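Local coordinates for protein MP-4 (Mucuna pruriens, PDB 5DSS) that belongs to the Kunitz-type legume protease inhibitor family and contributes to snake venom neutralization through stimulation of cross-reactive antibodies, at residues G38-N42 with N160-R165; G34-G38 with F84-P88. The contacts are given in a common frame with arbitrary orientation. Residues are numbered along the deposited sequence.

How the contacts relate
Gly38 is shared by the two contacts. Running from the N terminus, the chain passes through strand 35-37, where 34-38 takes part in contact 2, and then directly into the loop 38-42 of contact 1. Both closures thus set out from 34-42. The shorter returns at 84-88, in a long loop before strand 97-99; the longer returns at 160-165, where the chain enters strand 164-167. Their centres lie about 13 Å apart. In this Kunitz-type beta-trefoil chain, contact 2 sets the 84-88 loop against edge strand 35-37, and contact 1 joins the loop after that strand to the turn leading into strand 164-167 of the same antiparallel sheet.

Contact 1: residues G38-N42 with N160-R165; sequences GKTRN and NREGRR
Arg41 lays one face of its guanidinium over Arg165 NH1, with Arg41 CZ 4.0 Å from that atom. The two like charges are brought close, and Glu162 balances the charge of Arg41: Glu162 OE2 lies near the plane of the Arg41 guanidinium and forms a salt bridge, 3.5 Å from Arg41 NH1. The same carboxylate accepts a weak hydrogen bond from the main chain, Arg41 N to Glu162 OE1 at 2.8 Å, so it probably reaches both backbone and side chain. Thr40 is extended (phi/psi -152/140) and directs its CB toward 160-165; its CA is 5.5 Å from that of Glu162. Thr40 CG2 covers one face of the Arg165 guanidinium and lies 4.1 Å from Arg165 CD, as suits a small side chain in a buried place. Arg165 reaches there with chi1-chi3 m, t, p. Arg41 turns to positive phi (63/-151), with chi1 -141° and chi2 t. Asn160 is left-handed (82/8), and Gly163 (162/-142) takes angles open mainly to a residue without a side chain. The turn at Asn160-Gly163 is the beta-hairpin connection between strands 156-157 and 164-167. Arg165 pairs through its backbone with Tyr158 and Arg164 with Gln51, while Thr40 rests on Leu50 of strand 49-51, so loop 38-42 packs beside the sheet.

Contact 2: residues G34-G38 with F84-P88; sequences GLRLG and FTEKP
Phe84 begins the second segment with its CB pointing toward strand 35-37, chi1 in the m well (-81°) and chi2 at -68°. Its broad apolar ring offers surface to three successive residues at once: Phe84 CE1 lies 4.0 Å from Leu35 CD1, Phe84 CZ 3.7 Å from the backbone C of Arg36, and Phe84 CD2 makes a tight 3.2 Å approach to Leu37 CD2. The strand is extended, Arg36 almost fully so (-159/-173), and the Arg36 CB points away while that of Leu37 points toward 84-88; Leu35, with both chi angles p, starts sideways and bends its end nearer. The chain turns at Thr85 (-89/-15) and straightens at Glu86 (-148/119), whose O is 4.3 Å from Leu37 CD2. Past Lys87 comes Pro88 (-64/139), a rigid ring whose CG touches Leu37 CG at 3.5 Å. Leu37 is thereby bracketed by Phe84 and Pro88. The nearest CA pairs, Arg36 to Phe84 at 8.2 Å and Leu37 to Pro88 at 7.7 Å, exclude sheet pairing. Instead, a loop between strands 62-63 and 97-99 packs hydrophobically on an edge strand of the beta-trefoil, burying Phe84, which also meets Trp96 edge-to-face. Without hydrogen bonds between the segments, this apolar contact depends on shape and burial, not on directional bonds.

Contact 1: residues G38-N42 with N160-R165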
ATOM      1  N   GLY A  38       2.978 -11.044   5.160  1.00 19.62           N
ATOM      2  CA  GLY A  38       4.182 -11.562   5.751  1.00 22.78           C
ATOM      3  C   GLY A  38       3.932 -12.072   7.132  1.00 24.48           C
ATOM      4  O   GLY A  38       2.847 -11.878   7.696  1.00 25.34           O
ATOM      5  N   LYS A  39       4.936 -12.679   7.705  1.00 26.15           N
ATOM      6  CA  LYS A  39       4.816 -13.114   9.046  1.00 28.69           C
ATOM      7  C   LYS A  39       5.389 -12.010  10.005  1.00 30.83           C
ATOM      8  O   LYS A  39       6.529 -11.544   9.929  1.00 28.63           O
ATOM      9  CB  LYS A  39       5.363 -14.562   9.198  1.00 27.84           C
ATOM     10  CG  LYS A  39       4.775 -15.399  10.334  1.00 26.50           C
ATOM     11  CD  LYS A  39       5.786 -16.310  11.007  1.00 25.24           C
ATOM     12  CE  LYS A  39       5.718 -17.738  10.510  1.00 24.73           C
ATOM     13  NZ  LYS A  39       6.472 -18.751  11.266  1.00 24.13           N
ATOM     14  N   THR A  40       4.494 -11.558  10.863  1.00 32.38           N
ATOM     15  CA  THR A  40       4.835 -10.612  11.917  1.00 36.24           C
ATOM     16  C   THR A  40       3.865 -10.844  13.084  1.00 39.61           C
ATOM     17  O   THR A  40       2.675 -11.078  12.859  1.00 38.70           O
ATOM     18  CB  THR A  40       4.813  -9.158  11.391  1.00 35.14           C
ATOM     19  OG1 THR A  40       6.153  -8.730  11.102  1.00 32.23           O
ATOM     20  CG2 THR A  40       4.183  -8.204  12.404  1.00 34.11           C
ATOM     21  N   ARG A  41       4.384 -10.775  14.311  1.00 41.49           N
ATOM     22  CA  ARG A  41       3.627 -11.008  15.552  1.00 41.96           C
ATOM     23  C   ARG A  41       3.085 -12.437  15.645  1.00 42.96           C
ATOM     24  O   ARG A  41       3.686 -13.373  15.116  1.00 44.97           O
ATOM     25  CB  ARG A  41       2.515  -9.969  15.748  1.00 30.83           C
ATOM     26  CG  ARG A  41       2.344  -9.528  17.194  1.00 28.83           C
ATOM     27  CD  ARG A  41       1.795  -8.114  17.266  1.00 27.46           C
ATOM     28  NE  ARG A  41       2.641  -7.242  18.081  1.00 27.37           N
ATOM     29  CZ  ARG A  41       3.961  -7.365  18.209  1.00 27.77           C
ATOM     30  NH1 ARG A  41       4.619  -8.325  17.564  1.00 26.04           N
ATOM     31  NH2 ARG A  41       4.628  -6.514  18.982  1.00 26.11           N
ATOM     32  N   ASN A  42       1.962 -12.618  16.327  1.00 42.62           N
ATOM     33  CA  ASN A  42       1.375 -13.945  16.391  1.00 42.26           C
ATOM     34  C   ASN A  42      -0.043 -14.144  15.817  1.00 42.17           C
ATOM     35  O   ASN A  42      -0.411 -13.528  14.806  1.00 39.65           O
ATOM     36  CB  ASN A  42       1.636 -14.670  17.699  1.00 41.78           C
ATOM     37  CG  ASN A  42       2.902 -15.511  17.651  1.00 42.97           C
ATOM     38  OD1 ASN A  42       2.973 -16.509  16.932  1.00 41.86           O
ATOM     39  ND2 ASN A  42       3.906 -15.115  18.425  1.00 44.81           N
ATOM     40  N   ASN A 160       9.627  -2.801  13.828  1.00 28.41           N
ATOM     41  CA  ASN A 160       9.256  -3.717  14.899  1.00 30.51           C
ATOM     42  C   ASN A 160      10.072  -5.032  14.914  1.00 30.58           C
ATOM     43  O   ASN A 160       9.767  -5.938  15.693  1.00 30.15           O
ATOM     44  CB  ASN A 160       7.725  -3.961  14.930  1.00 31.46           C
ATOM     45  CG  ASN A 160       7.232  -4.546  16.264  1.00 32.43           C
ATOM     46  OD1 ASN A 160       7.840  -5.466  16.827  1.00 30.41           O
ATOM     47  ND2 ASN A 160       6.105  -4.018  16.758  1.00 31.92           N
ATOM     48  N   ARG A 161      11.117  -5.132  14.084  1.00 29.50           N
ATOM     49  CA  ARG A 161      12.086  -6.255  14.188  1.00 28.61           C
ATOM     50  C   ARG A 161      11.586  -7.591  13.602  1.00 27.59           C
ATOM     51  O   ARG A 161      12.090  -8.665  13.921  1.00 26.68           O
ATOM     52  CB  ARG A 161      12.536  -6.460  15.657  1.00 28.33           C
ATOM     53  CG  ARG A 161      12.824  -5.188  16.451  1.00 26.49           C
ATOM     54  CD  ARG A 161      13.335  -5.489  17.859  1.00 27.32           C
ATOM     55  NE  ARG A 161      12.341  -6.145  18.719  1.00 26.69           N
ATOM     56  CZ  ARG A 161      12.503  -7.336  19.289  1.00 26.54           C
ATOM     57  NH1 ARG A 161      13.623  -8.028  19.107  1.00 26.65           N
ATOM     58  NH2 ARG A 161      11.546  -7.838  20.051  1.00 27.07           N
ATOM     59  N   GLU A 162      10.591  -7.511  12.733  1.00 28.59           N
ATOM     60  CA  GLU A 162      10.003  -8.704  12.130  1.00 29.07           C
ATOM     61  C   GLU A 162      10.095  -8.640  10.624  1.00 28.58           C
ATOM     62  O   GLU A 162      10.079  -9.651   9.918  1.00 26.99           O
ATOM     63  CB  GLU A 162       8.570  -8.738  12.593  1.00 30.70           C
ATOM     64  CG  GLU A 162       8.447  -7.963  13.900  1.00 30.85           C
ATOM     65  CD  GLU A 162       7.404  -8.508  14.835  1.00 30.02           C
ATOM     66  OE1 GLU A 162       6.252  -8.629  14.390  1.00 31.21           O
ATOM     67  OE2 GLU A 162       7.736  -8.796  16.003  1.00 30.14           O
ATOM     68  N   GLY A 163      10.219  -7.407  10.170  1.00 27.86           N
ATOM     69  CA  GLY A 163      10.187  -7.045   8.778  1.00 25.21           C
ATOM     70  C   GLY A 163       9.903  -5.572   8.905  1.00 22.79           C
ATOM     71  O   GLY A 163      10.394  -4.910   9.820  1.00 22.85           O
ATOM     72  N   ARG A 164       9.083  -5.066   8.003  1.00 19.88           N
ATOM     73  CA  ARG A 164       8.800  -3.670   7.966  1.00 18.31           C
ATOM     74  C   ARG A 164       7.312  -3.386   7.760  1.00 19.18           C
ATOM     75  O   ARG A 164       6.803  -3.439   6.636  1.00 18.04           O
ATOM     76  CB  ARG A 164       9.570  -3.093   6.815  1.00 17.73           C
ATOM     77  CG  ARG A 164      10.291  -1.818   7.132  1.00 15.37           C
ATOM     78  CD  ARG A 164      11.052  -1.494   5.885  1.00 13.98           C
ATOM     79  NE  ARG A 164      12.240  -0.737   6.196  1.00 12.96           N
ATOM     80  CZ  ARG A 164      13.458  -1.152   5.903  1.00 12.16           C
ATOM     81  NH1 ARG A 164      13.610  -2.326   5.284  1.00 11.47           N
ATOM     82  NH2 ARG A 164      14.500  -0.369   6.200  1.00 11.41           N
ATOM     83  N   ARG A 165       6.617  -3.076   8.851  1.00 20.20           N
ATOM     84  CA  ARG A 165       5.192  -2.779   8.793  1.00 20.82           C
ATOM     85  C   ARG A 165       5.042  -1.386   8.203  1.00 21.13           C
ATOM     86  O   ARG A 165       5.622  -0.420   8.712  1.00 20.98           O
ATOM     87  CB  ARG A 165       4.567  -2.791  10.220  1.00 21.52           C
ATOM     88  CG  ARG A 165       4.815  -4.134  10.927  1.00 23.39           C
ATOM     89  CD  ARG A 165       4.762  -4.137  12.443  1.00 24.25           C
ATOM     90  NE  ARG A 165       3.385  -4.198  12.923  1.00 27.47           N
ATOM     91  CZ  ARG A 165       3.010  -4.556  14.159  1.00 29.10           C
ATOM     92  NH1 ARG A 165       3.909  -4.901  15.084  1.00 30.00           N
ATOM     93  NH2 ARG A 165       1.718  -4.575  14.479  1.00 28.20           N
TER

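Contact 2: residues G34-G38 with F84-P88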
ATOM      1  N   GLY A  34      10.698  -6.161  -1.111  1.00 22.98           N
ATOM      2  CA  GLY A  34       9.409  -6.254  -1.748  1.00 21.87           C
ATOM      3  C   GLY A  34       8.354  -6.264  -0.677  1.00 20.16           C
ATOM      4  O   GLY A  34       8.672  -6.232   0.502  1.00 19.10           O
ATOM      5  N   LEU A  35       7.092  -6.312  -1.093  1.00 19.35           N
ATOM      6  CA  LEU A  35       6.002  -6.456  -0.145  1.00 17.06           C
ATOM      7  C   LEU A  35       5.088  -7.681  -0.355  1.00 17.30           C
ATOM      8  O   LEU A  35       4.862  -8.133  -1.486  1.00 17.28           O
ATOM      9  CB  LEU A  35       5.091  -5.222  -0.131  1.00 16.14           C
ATOM     10  CG  LEU A  35       4.479  -4.433  -1.298  1.00 14.99           C
ATOM     11  CD1 LEU A  35       3.571  -5.226  -2.222  1.00 14.29           C
ATOM     12  CD2 LEU A  35       3.715  -3.253  -0.718  1.00 14.17           C
ATOM     13  N   ARG A  36       4.579  -8.209   0.757  1.00 16.79           N
ATOM     14  CA  ARG A  36       3.636  -9.305   0.717  1.00 16.36           C
ATOM     15  C   ARG A  36       2.825  -9.399   1.996  1.00 16.72           C
ATOM     16  O   ARG A  36       2.920  -8.514   2.859  1.00 15.59           O
ATOM     17  CB  ARG A  36       4.443 -10.587   0.513  1.00 17.19           C
ATOM     18  CG  ARG A  36       5.965 -10.438   0.496  1.00 17.31           C
ATOM     19  CD  ARG A  36       6.502  -9.809   1.764  1.00 17.78           C
ATOM     20  NE  ARG A  36       6.854 -10.808   2.766  1.00 18.26           N
ATOM     21  CZ  ARG A  36       7.535 -10.528   3.871  1.00 19.19           C
ATOM     22  NH1 ARG A  36       7.828 -11.479   4.762  1.00 19.77           N
ATOM     23  NH2 ARG A  36       8.013  -9.306   4.044  1.00 20.30           N
ATOM     24  N   LEU A  37       2.029 -10.469   2.101  1.00 16.99           N
ATOM     25  CA  LEU A  37       1.422 -10.848   3.374  1.00 17.89           C
ATOM     26  C   LEU A  37       2.553 -11.558   4.031  1.00 19.02           C
ATOM     27  O   LEU A  37       3.058 -12.553   3.503  1.00 20.81           O
ATOM     28  CB  LEU A  37       0.286 -11.859   3.209  1.00 16.28           C
ATOM     29  CG  LEU A  37      -1.149 -11.407   3.071  1.00 15.06           C
ATOM     30  CD1 LEU A  37      -1.574 -10.495   4.208  1.00 13.81           C
ATOM     31  CD2 LEU A  37      -1.295 -10.751   1.721  1.00 14.93           C
ATOM     32  N   GLY A  38       2.978 -11.044   5.160  1.00 19.62           N
ATOM     33  CA  GLY A  38       4.182 -11.562   5.751  1.00 22.78           C
ATOM     34  C   GLY A  38       3.932 -12.072   7.132  1.00 24.48           C
ATOM     35  O   GLY A  38       2.847 -11.878   7.696  1.00 25.34           O
ATOM     36  N   PHE A  84      -4.540  -6.956  -2.147  1.00 13.84           N
ATOM     37  CA  PHE A  84      -3.694  -7.989  -2.769  1.00 12.88           C
ATOM     38  C   PHE A  84      -4.607  -8.869  -3.602  1.00 13.69           C
ATOM     39  O   PHE A  84      -5.835  -8.748  -3.538  1.00 12.42           O
ATOM     40  CB  PHE A  84      -3.011  -8.875  -1.720  1.00 11.03           C
ATOM     41  CG  PHE A  84      -1.785  -8.280  -1.111  1.00  9.33           C
ATOM     42  CD1 PHE A  84      -0.642  -8.087  -1.865  1.00  8.94           C
ATOM     43  CD2 PHE A  84      -1.751  -7.939   0.224  1.00  7.67           C
ATOM     44  CE1 PHE A  84       0.517  -7.567  -1.289  1.00  7.40           C
ATOM     45  CE2 PHE A  84      -0.610  -7.415   0.796  1.00  5.39           C
ATOM     46  CZ  PHE A  84       0.527  -7.226   0.044  1.00  7.17           C
ATOM     47  N   THR A  85      -3.996  -9.777  -4.352  1.00 15.74           N
ATOM     48  CA  THR A  85      -4.725 -10.664  -5.249  1.00 17.10           C
ATOM     49  C   THR A  85      -5.198 -11.980  -4.636  1.00 19.21           C
ATOM     50  O   THR A  85      -5.978 -12.687  -5.274  1.00 20.36           O
ATOM     51  CB  THR A  85      -3.872 -10.954  -6.468  1.00 16.60           C
ATOM     52  OG1 THR A  85      -3.610  -9.716  -7.131  1.00 16.17           O
ATOM     53  CG2 THR A  85      -4.575 -11.899  -7.407  1.00 17.17           C
ATOM     54  N   GLU A  86      -4.674 -12.358  -3.472  1.00 21.42           N
ATOM     55  CA  GLU A  86      -5.174 -13.483  -2.675  1.00 23.76           C
ATOM     56  C   GLU A  86      -5.023 -13.296  -1.153  1.00 25.11           C
ATOM     57  O   GLU A  86      -3.947 -13.222  -0.661  1.00 24.78           O
ATOM     58  CB  GLU A  86      -4.517 -14.789  -3.121  1.00 23.59           C
ATOM     59  CG  GLU A  86      -5.392 -16.001  -2.950  1.00 24.47           C
ATOM     60  CD  GLU A  86      -4.619 -17.272  -2.995  1.00 26.11           C
ATOM     61  OE1 GLU A  86      -3.517 -17.205  -3.520  1.00 26.58           O
ATOM     62  OE2 GLU A  86      -5.126 -18.303  -2.523  1.00 25.70           O
ATOM     63  N   LYS A  87      -6.098 -13.285  -0.402  1.00 25.96           N
ATOM     64  CA  LYS A  87      -6.080 -13.130   1.066  1.00 28.09           C
ATOM     65  C   LYS A  87      -5.622 -14.391   1.798  1.00 28.74           C
ATOM     66  O   LYS A  87      -5.842 -15.495   1.298  1.00 31.03           O
ATOM     67  CB  LYS A  87      -7.464 -12.681   1.559  1.00 27.17           C
ATOM     68  CG  LYS A  87      -8.615 -13.564   1.096  1.00 27.40           C
ATOM     69  CD  LYS A  87      -9.869 -13.326   1.922  1.00 26.63           C
ATOM     70  CE  LYS A  87     -10.942 -14.375   1.667  1.00 25.64           C
ATOM     71  NZ  LYS A  87     -12.093 -14.153   2.597  1.00 24.36           N
ATOM     72  N   PRO A  88      -4.956 -14.284   2.964  1.00 29.31           N
ATOM     73  CA  PRO A  88      -4.683 -15.497   3.784  1.00 31.19           C
ATOM     74  C   PRO A  88      -6.102 -15.852   4.098  1.00 31.30           C
ATOM     75  O   PRO A  88      -6.904 -14.944   4.395  1.00 33.45           O
ATOM     76  CB  PRO A  88      -3.976 -14.946   5.019  1.00 31.49           C
ATOM     77  CG  PRO A  88      -3.350 -13.666   4.556  1.00 31.19           C
ATOM     78  CD  PRO A  88      -4.240 -13.094   3.481  1.00 30.18           C
TER